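PDB 6EJQ: terminase small subunit from Thermus phage G20c, which probably binds the packaging initiation site on viral DNA and regulates the ATPase of the large terminase subunit, working as a nine-membered ring. Local coordinates for the interface of chains A and B. Coordinates in Å, arbitrary orientation; residue numbers count along the deposited sequence, not the author numbering. Chains: chain A/B, Terminase small subunit.

The interface of chains A and B. Residues chain A 77, 81, 122-123, 126, 129; chain B 69, 72, 76.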
loop_
_atom_site.group_PDB
_atom_site.type_symbol
_atom_site.label_atom_id
_atom_site.label_comp_id
_atom_site.label_asym_id
_atom_site.label_seq_id
_atom_site.Cartn_x
_atom_site.Cartn_y
_atom_site.Cartn_z
ATOM N N GLN A 77 14.024 -10.144 17.887
ATOM C CA GLN A 77 12.928 -9.786 18.780
ATOM C C GLN A 77 13.430 -9.265 20.141
ATOM O O GLN A 77 12.873 -8.313 20.688
ATOM C CB GLN A 77 11.995 -10.983 18.979
ATOM C CG GLN A 77 10.696 -10.663 19.698
ATOM C CD GLN A 77 9.751 -11.842 19.704
ATOM O OE1 GLN A 77 10.130 -12.967 20.062
ATOM N NE2 GLN A 77 8.503 -11.594 19.315
ATOM N N LEU A 81 12.865 -5.510 21.514
ATOM C CA LEU A 81 12.285 -5.318 22.842
ATOM C C LEU A 81 13.072 -4.307 23.696
ATOM O O LEU A 81 12.471 -3.477 24.382
ATOM C CB LEU A 81 12.154 -6.652 23.575
ATOM C CG LEU A 81 10.945 -7.498 23.167
ATOM C CD1 LEU A 81 11.119 -8.958 23.580
ATOM C CD2 LEU A 81 9.677 -6.931 23.781
ATOM N N ILE A 122 7.229 -6.311 16.890
ATOM C CA ILE A 122 7.553 -7.331 17.884
ATOM C C ILE A 122 6.445 -8.393 17.952
ATOM O O ILE A 122 6.737 -9.592 17.994
ATOM C CB ILE A 122 7.806 -6.698 19.269
ATOM C CG1 ILE A 122 9.082 -5.842 19.225
ATOM C CG2 ILE A 122 7.928 -7.763 20.350
ATOM C CD1 ILE A 122 9.117 -4.753 20.279
ATOM N N MET A 123 5.191 -7.945 17.969
ATOM C CA MET A 123 4.049 -8.860 17.965
ATOM C C MET A 123 3.973 -9.718 16.703
ATOM O O MET A 123 3.591 -10.881 16.781
ATOM C CB MET A 123 2.740 -8.097 18.169
ATOM C CG MET A 123 2.618 -7.528 19.564
ATOM S SD MET A 123 1.045 -6.732 19.896
ATOM C CE MET A 123 1.184 -5.289 18.848
ATOM N N ASP A 126 6.039 -12.944 16.874
ATOM C CA ASP A 126 5.329 -14.044 17.533
ATOM C C ASP A 126 4.363 -14.713 16.552
ATOM O O ASP A 126 4.314 -15.944 16.476
ATOM C CB ASP A 126 4.522 -13.578 18.747
ATOM C CG ASP A 126 5.378 -13.057 19.899
ATOM O OD1 ASP A 126 6.519 -13.505 20.107
ATOM O OD2 ASP A 126 4.858 -12.196 20.640
ATOM N N ARG A 129 6.118 -16.785 14.065
ATOM C CA ARG A 129 6.578 -18.016 14.711
ATOM C C ARG A 129 5.465 -19.053 14.756
ATOM O O ARG A 129 5.662 -20.201 14.372
ATOM C CB ARG A 129 7.105 -17.730 16.131
ATOM C CG ARG A 129 7.521 -18.967 16.909
ATOM C CD ARG A 129 8.568 -18.657 17.974
ATOM N NE ARG A 129 7.979 -17.792 18.973
ATOM C CZ ARG A 129 8.296 -16.522 19.220
ATOM N NH1 ARG A 129 9.279 -15.877 18.586
ATOM N NH2 ARG A 129 7.596 -15.890 20.151
ATOM N N ALA B 69 2.178 -14.944 23.307
ATOM C CA ALA B 69 1.978 -13.850 22.348
ATOM C C ALA B 69 0.834 -12.927 22.757
ATOM O O ALA B 69 0.959 -11.706 22.652
ATOM C CB ALA B 69 1.729 -14.398 20.951
ATOM N N ARG B 72 2.025 -10.965 25.884
ATOM C CA ARG B 72 2.928 -9.908 25.435
ATOM C C ARG B 72 2.144 -8.760 24.805
ATOM O O ARG B 72 2.407 -7.583 25.079
ATOM C CB ARG B 72 3.959 -10.439 24.435
ATOM C CG ARG B 72 5.177 -9.540 24.305
ATOM C CD ARG B 72 5.866 -9.673 22.954
ATOM N NE ARG B 72 6.314 -11.035 22.672
ATOM C CZ ARG B 72 7.408 -11.615 23.172
ATOM N NH1 ARG B 72 8.203 -10.984 24.035
ATOM N NH2 ARG B 72 7.709 -12.858 22.812
ATOM N N PHE B 76 2.006 -4.530 25.733
ATOM C CA PHE B 76 2.025 -3.428 24.771
ATOM C C PHE B 76 0.728 -2.623 24.778
ATOM O O PHE B 76 0.763 -1.394 24.724
ATOM C CB PHE B 76 2.287 -3.932 23.348
ATOM C CG PHE B 76 3.669 -4.512 23.125
ATOM C CD1 PHE B 76 4.805 -3.898 23.623
ATOM C CD2 PHE B 76 3.829 -5.647 22.346
ATOM C CE1 PHE B 76 6.067 -4.426 23.390
ATOM C CE2 PHE B 76 5.086 -6.173 22.091
ATOM C CZ PHE B 76 6.211 -5.567 22.621
HETATM O O HOH W 1 2.551 -10.806 20.594
#
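Helix 59-95 of chain B lies against the hairpin of helices 59-95 and 112-138 of chain A, with B:Arg72 and A:Asp126 meeting at the centre. This is a subunit joint in the nonameric ring of a phage small terminase. B:Arg72 grips the carboxylate side-on. B:Arg72 NE gives a nearly straight bond to A:Asp126 OD2 (2.8 Å), in the guanidinium plane. B:Arg72 NH2 reaches A:Asp126 OD1 at 3.0 Å. Both oxygens use their syn lone pairs, and the two flat groups are nearly coplanar, 25° apart. The B:Arg72 chain starts with CG anti to the backbone N (chi1 -160°) and bends at chi3, which turns this edge to the acid.

Chain A holds the carboxylate from its own side. A:Gln77 NE2 meets A:Asp126 OD1 from above the carboxylate plane (2.9 Å) and also bonds to A:Ile122 O, which ties helix 59-95 of chain A to its own helix 112-138. A:Arg129 NH2 forms a salt bridge to the same OD1 from the anti side, 31° out of the carboxylate plane. OD1 thus accepts from A:Gln77, A:Arg129 and B:Arg72, and the acid may offset the like charges of the two arginines. Water 1 links A:Asp126 OD2 to B:Ala69 O.

The methyl of B:Ala69 packs on A:Asp126 CB. One turn beyond B:Arg72, the rim of the B:Phe76 ring packs against chain A. B:Phe76 CZ touches A:Ile122 CG2 (3.6 Å), and B:Phe76 CD2 lies against A:Met123 CG (3.6 Å). A:Leu81 CD2 also reaches B:Phe76 CZ, at 3.9 Å.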